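Local coordinates for protein putative cytochrome P450 120 (Synechocystis sp., PDB 2VE3) that probably acts as a heme-dependent cytochrome P450 monooxygenase, with retinoic acid bound in its substrate pocket, at residues A[275-287]-A[298-310]. Sequence-based numbering, arbitrary orientation.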
loop_
_atom_site.group_PDB
_atom_site.type_symbol
_atom_site.label_atom_id
_atom_site.label_comp_id
_atom_site.label_asym_id
_atom_site.label_seq_id
_atom_site.Cartn_x
_atom_site.Cartn_y
_atom_site.Cartn_z
ATOM N N ASP A 275 2.821 -4.105 -26.128
ATOM C CA ASP A 275 2.035 -3.224 -26.968
ATOM C C ASP A 275 1.580 -2.047 -26.138
ATOM O O ASP A 275 1.576 -0.923 -26.613
ATOM C CB ASP A 275 0.826 -3.974 -27.557
ATOM C CG ASP A 275 -0.061 -4.630 -26.482
ATOM O OD1 ASP A 275 0.462 -5.141 -25.456
ATOM O OD2 ASP A 275 -1.296 -4.652 -26.678
ATOM N N ILE A 276 1.181 -2.321 -24.899
ATOM C CA ILE A 276 0.807 -1.280 -23.946
ATOM C C ILE A 276 2.036 -0.442 -23.590
ATOM O O ILE A 276 1.964 0.787 -23.524
ATOM C CB ILE A 276 0.103 -1.879 -22.677
ATOM C CG1 ILE A 276 -1.122 -2.686 -23.108
ATOM C CG2 ILE A 276 -0.290 -0.762 -21.710
ATOM C CD1 ILE A 276 -1.930 -3.300 -21.997
ATOM N N ARG A 277 3.167 -1.120 -23.413
ATOM C CA ARG A 277 4.455 -0.483 -23.160
ATOM C C ARG A 277 4.818 0.542 -24.249
ATOM O O ARG A 277 5.283 1.648 -23.940
ATOM C CB ARG A 277 5.530 -1.573 -23.053
ATOM C CG ARG A 277 6.923 -1.112 -22.626
ATOM C CD ARG A 277 7.673 -2.310 -22.090
ATOM N NE ARG A 277 8.559 -2.954 -23.056
ATOM C CZ ARG A 277 8.806 -4.262 -23.106
ATOM N NH1 ARG A 277 8.197 -5.097 -22.284
ATOM N NH2 ARG A 277 9.635 -4.745 -24.016
ATOM N N GLU A 278 4.602 0.169 -25.510
ATOM C CA GLU A 278 4.886 1.051 -26.643
ATOM C C GLU A 278 3.968 2.275 -26.714
ATOM O O GLU A 278 4.408 3.349 -27.091
ATOM C CB GLU A 278 4.782 0.285 -27.961
ATOM C CG GLU A 278 5.939 -0.637 -28.250
ATOM C CD GLU A 278 7.201 0.098 -28.677
ATOM O OE1 GLU A 278 7.132 1.320 -28.977
ATOM O OE2 GLU A 278 8.266 -0.557 -28.705
ATOM N N ARG A 279 2.689 2.097 -26.392
ATOM C CA ARG A 279 1.741 3.205 -26.382
ATOM C C ARG A 279 2.098 4.247 -25.328
ATOM O O ARG A 279 1.884 5.442 -25.542
ATOM C CB ARG A 279 0.312 2.716 -26.162
ATOM C CG ARG A 279 -0.241 1.795 -27.259
ATOM C CD ARG A 279 -1.754 1.633 -27.126
ATOM N NE ARG A 279 -2.434 2.931 -27.093
ATOM C CZ ARG A 279 -3.672 3.141 -26.649
ATOM N NH1 ARG A 279 -4.398 2.132 -26.170
ATOM N NH2 ARG A 279 -4.186 4.375 -26.680
ATOM N N VAL A 280 2.622 3.790 -24.191
ATOM C CA VAL A 280 3.158 4.680 -23.149
ATOM C C VAL A 280 4.344 5.471 -23.710
ATOM O O VAL A 280 4.458 6.684 -23.497
ATOM C CB VAL A 280 3.586 3.898 -21.862
ATOM C CG1 VAL A 280 4.332 4.805 -20.880
ATOM C CG2 VAL A 280 2.392 3.278 -21.181
ATOM N N ARG A 281 5.212 4.765 -24.431
ATOM C CA ARG A 281 6.406 5.339 -25.018
ATOM C C ARG A 281 6.050 6.356 -26.101
ATOM O O ARG A 281 6.680 7.395 -26.199
ATOM C CB ARG A 281 7.313 4.238 -25.578
ATOM C CG ARG A 281 8.724 4.718 -25.953
ATOM C CD ARG A 281 9.683 3.551 -26.242
ATOM N NE ARG A 281 10.099 2.850 -25.021
ATOM C CZ ARG A 281 10.029 1.531 -24.829
ATOM N NH1 ARG A 281 9.568 0.714 -25.775
ATOM N NH2 ARG A 281 10.446 1.019 -23.682
ATOM N N GLN A 282 5.044 6.028 -26.907
ATOM C CA GLN A 282 4.540 6.900 -27.961
ATOM C C GLN A 282 4.006 8.194 -27.349
ATOM O O GLN A 282 4.135 9.274 -27.935
ATOM C CB GLN A 282 3.449 6.179 -28.767
ATOM C CG GLN A 282 2.794 7.034 -29.864
ATOM C CD GLN A 282 1.601 6.366 -30.570
ATOM O OE1 GLN A 282 1.488 6.420 -31.804
ATOM N NE2 GLN A 282 0.704 5.752 -29.791
ATOM N N GLU A 283 3.413 8.075 -26.160
ATOM C CA GLU A 283 2.880 9.218 -25.437
ATOM C C GLU A 283 3.991 10.146 -24.969
ATOM O O GLU A 283 3.890 11.362 -25.134
ATOM C CB GLU A 283 2.017 8.765 -24.255
ATOM C CG GLU A 283 1.460 9.902 -23.424
ATOM C CD GLU A 283 0.579 9.422 -22.293
ATOM O OE1 GLU A 283 1.081 8.717 -21.376
ATOM O OE2 GLU A 283 -0.618 9.761 -22.331
ATOM N N GLN A 284 5.048 9.574 -24.393
ATOM C CA GLN A 284 6.163 10.378 -23.872
ATOM C C GLN A 284 7.071 10.902 -24.986
ATOM O O GLN A 284 8.012 11.663 -24.715
ATOM C CB GLN A 284 6.969 9.619 -22.805
ATOM C CG GLN A 284 7.363 8.222 -23.206
ATOM C CD GLN A 284 8.252 7.516 -22.202
ATOM O OE1 GLN A 284 7.934 7.390 -21.018
ATOM N NE2 GLN A 284 9.373 7.036 -22.684
ATOM N N ASN A 285 6.786 10.494 -26.225
ATOM C CA ASN A 285 7.542 10.932 -27.401
ATOM C C ASN A 285 6.898 12.137 -28.072
ATOM O O ASN A 285 7.592 12.975 -28.653
ATOM C CB ASN A 285 7.704 9.796 -28.420
ATOM C CG ASN A 285 8.769 8.778 -28.017
ATOM O OD1 ASN A 285 8.965 7.780 -28.707
ATOM N ND2 ASN A 285 9.452 9.020 -26.906
ATOM N N LYS A 286 5.570 12.206 -27.998
ATOM C CA LYS A 286 4.819 13.373 -28.456
ATOM C C LYS A 286 5.018 14.566 -27.508
ATOM O O LYS A 286 4.467 15.652 -27.727
ATOM C CB LYS A 286 3.329 13.038 -28.597
ATOM C CG LYS A 286 3.014 12.032 -29.700
ATOM C CD LYS A 286 1.506 11.926 -29.950
ATOM C CE LYS A 286 1.101 10.526 -30.416
ATOM N NZ LYS A 286 1.895 10.023 -31.587
ATOM N N LEU A 287 5.793 14.349 -26.446
ATOM C CA LEU A 287 6.213 15.420 -25.552
ATOM C C LEU A 287 7.638 15.775 -25.921
ATOM O O LEU A 287 7.963 15.918 -27.103
ATOM C CB LEU A 287 6.155 14.971 -24.082
ATOM C CG LEU A 287 4.827 14.540 -23.452
ATOM C CD1 LEU A 287 5.068 14.030 -22.038
ATOM C CD2 LEU A 287 3.817 15.678 -23.447
ATOM N N LEU A 298 4.908 15.260 -16.117
ATOM C CA LEU A 298 4.192 14.056 -15.680
ATOM C C LEU A 298 2.669 14.228 -15.651
ATOM O O LEU A 298 1.926 13.243 -15.659
ATOM C CB LEU A 298 4.680 13.631 -14.293
ATOM C CG LEU A 298 6.157 13.274 -14.099
ATOM C CD1 LEU A 298 6.501 13.237 -12.616
ATOM C CD2 LEU A 298 6.528 11.955 -14.781
ATOM N N LYS A 299 2.209 15.481 -15.600
ATOM C CA LYS A 299 0.771 15.789 -15.673
ATOM C C LYS A 299 0.240 15.796 -17.106
ATOM O O LYS A 299 -0.946 16.035 -17.333
ATOM C CB LYS A 299 0.461 17.125 -14.996
ATOM C CG LYS A 299 0.357 17.049 -13.491
ATOM C CD LYS A 299 0.595 18.412 -12.880
ATOM C CE LYS A 299 0.498 18.385 -11.357
ATOM N NZ LYS A 299 1.575 17.573 -10.744
ATOM N N LYS A 300 1.126 15.539 -18.065
ATOM C CA LYS A 300 0.759 15.412 -19.477
ATOM C C LYS A 300 0.764 13.944 -19.936
ATOM O O LYS A 300 1.100 13.631 -21.086
ATOM C CB LYS A 300 1.720 16.231 -20.349
ATOM C CG LYS A 300 1.668 17.748 -20.152
ATOM C CD LYS A 300 2.146 18.449 -21.426
ATOM C CE LYS A 300 2.271 19.965 -21.258
ATOM N NZ LYS A 300 3.624 20.359 -20.742
ATOM N N MET A 301 0.384 13.039 -19.044
ATOM C CA MET A 301 0.434 11.613 -19.367
ATOM C C MET A 301 -0.892 10.914 -19.082
ATOM O O MET A 301 -0.949 10.055 -18.199
ATOM C CB MET A 301 1.583 10.932 -18.600
ATOM C CG MET A 301 2.975 11.356 -19.036
ATOM S SD MET A 301 4.270 10.978 -17.820
ATOM C CE MET A 301 5.667 11.728 -18.649
ATOM N N PRO A 302 -1.966 11.281 -19.817
ATOM C CA PRO A 302 -3.289 10.674 -19.640
ATOM C C PRO A 302 -3.358 9.159 -19.905
ATOM O O PRO A 302 -4.103 8.457 -19.215
ATOM C CB PRO A 302 -4.161 11.419 -20.671
ATOM C CG PRO A 302 -3.200 11.924 -21.694
ATOM C CD PRO A 302 -2.004 12.324 -20.862
ATOM N N TYR A 303 -2.637 8.665 -20.909
ATOM C CA TYR A 303 -2.658 7.233 -21.171
ATOM C C TYR A 303 -1.910 6.444 -20.083
ATOM O O TYR A 303 -2.375 5.394 -19.667
ATOM C CB TYR A 303 -2.095 6.892 -22.555
ATOM C CG TYR A 303 -2.142 5.410 -22.815
ATOM C CD1 TYR A 303 -3.353 4.772 -23.055
ATOM C CD2 TYR A 303 -0.972 4.635 -22.772
ATOM C CE1 TYR A 303 -3.407 3.415 -23.276
ATOM C CE2 TYR A 303 -1.020 3.264 -22.974
ATOM C CZ TYR A 303 -2.235 2.669 -23.232
ATOM O OH TYR A 303 -2.291 1.329 -23.448
ATOM N N LEU A 304 -0.759 6.952 -19.632
ATOM C CA LEU A 304 -0.024 6.318 -18.532
ATOM C C LEU A 304 -0.900 6.302 -17.278
ATOM O O LEU A 304 -0.962 5.288 -16.571
ATOM C CB LEU A 304 1.318 7.016 -18.265
ATOM C CG LEU A 304 2.159 6.517 -17.084
ATOM C CD1 LEU A 304 2.520 5.028 -17.223
ATOM C CD2 LEU A 304 3.420 7.332 -16.895
ATOM N N ASP A 305 -1.593 7.415 -17.027
ATOM C CA ASP A 305 -2.615 7.470 -15.985
ATOM C C ASP A 305 -3.544 6.249 -15.998
ATOM O O ASP A 305 -3.788 5.653 -14.944
ATOM C CB ASP A 305 -3.460 8.739 -16.105
ATOM C CG ASP A 305 -2.789 9.965 -15.515
ATOM O OD1 ASP A 305 -1.678 9.876 -14.944
ATOM O OD2 ASP A 305 -3.393 11.046 -15.639
ATOM N N GLN A 306 -4.075 5.906 -17.182
ATOM C CA GLN A 306 -4.949 4.729 -17.354
ATOM C C GLN A 306 -4.282 3.388 -17.013
ATOM O O GLN A 306 -4.885 2.525 -16.382
ATOM C CB GLN A 306 -5.441 4.644 -18.789
ATOM C CG GLN A 306 -6.515 5.660 -19.159
ATOM C CD GLN A 306 -7.019 5.435 -20.574
ATOM O OE1 GLN A 306 -7.287 4.294 -20.989
ATOM N NE2 GLN A 306 -7.140 6.522 -21.327
ATOM N N VAL A 307 -3.059 3.209 -17.495
ATOM C CA VAL A 307 -2.279 1.982 -17.250
ATOM C C VAL A 307 -2.088 1.787 -15.737
ATOM O O VAL A 307 -2.215 0.668 -15.203
ATOM C CB VAL A 307 -0.928 2.072 -17.989
ATOM C CG1 VAL A 307 0.006 0.932 -17.600
ATOM C CG2 VAL A 307 -1.156 2.105 -19.486
ATOM N N LEU A 308 -1.808 2.883 -15.043
ATOM C CA LEU A 308 -1.502 2.809 -13.623
ATOM C C LEU A 308 -2.756 2.537 -12.782
ATOM O O LEU A 308 -2.696 1.739 -11.850
ATOM C CB LEU A 308 -0.689 4.030 -13.169
ATOM C CG LEU A 308 0.695 4.194 -13.802
ATOM C CD1 LEU A 308 1.339 5.522 -13.385
ATOM C CD2 LEU A 308 1.637 3.022 -13.478
ATOM N N GLN A 309 -3.898 3.120 -13.167
ATOM C CA GLN A 309 -5.198 2.715 -12.610
ATOM C C GLN A 309 -5.451 1.203 -12.761
ATOM O O GLN A 309 -5.975 0.555 -11.847
ATOM C CB GLN A 309 -6.367 3.474 -13.282
ATOM C CG GLN A 309 -6.478 5.010 -12.982
ATOM C CD GLN A 309 -6.971 5.314 -11.581
ATOM O OE1 GLN A 309 -6.249 5.127 -10.593
ATOM N NE2 GLN A 309 -8.198 5.800 -11.482
ATOM N N GLU A 310 -5.083 0.659 -13.923
ATOM C CA GLU A 310 -5.340 -0.741 -14.238
ATOM C C GLU A 310 -4.345 -1.734 -13.596
ATOM O O GLU A 310 -4.732 -2.856 -13.240
ATOM C CB GLU A 310 -5.468 -0.939 -15.764
ATOM C CG GLU A 310 -5.607 -2.386 -16.253
ATOM C CD GLU A 310 -6.868 -3.097 -15.789
ATOM O OE1 GLU A 310 -7.587 -2.590 -14.899
ATOM O OE2 GLU A 310 -7.150 -4.187 -16.331
#
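Glu283 grips the start of helix 302-310 with both carboxylate oxygens. OE2 takes the N-H of Tyr303 through its syn lone pair (N to OE2 2.7 Å), and OE1 takes that of Leu304, also on the syn side but somewhat out of the carboxylate plane (N to OE1 3.1 Å). The side chain reaches this far because it is fully extended, CG anti to the backbone N (chi1 178°). A negative group at the first turn, just past Met301 at the N-cap, is likely to suit the helix dipole; an alanine here would probably leave the two N-H groups without their acceptor and open a gap beside Met301 and Pro302. Beside it, the Tyr303 ring enters as a knob among Ile276, Arg279, Val280 and Glu283. The Arg279 guanidinium lies over one ring face, its plane tilted 34° from the ring and Arg279 NH1 3.3 Å from Tyr303 CE1, an off-centre overlap, while NH1 forms a salt bridge with Glu365. Val280 CG2 meets the ring edge at CE2 (3.9 Å), and Ile276 CG2 touches both Tyr303 OH and Val307 CG2, the latter at 3.7 Å. At the other end Leu287 sets CD2 against Lys300 CB and CD1 against Met301 CE. The helices are J and K of the P450 fold; their axes, over these segments, come within 9.3 Å and run roughly antiparallel (149°). Val280 and Met301 also rest on helix 394-411, Ile276 and Val307 on helix 241-272.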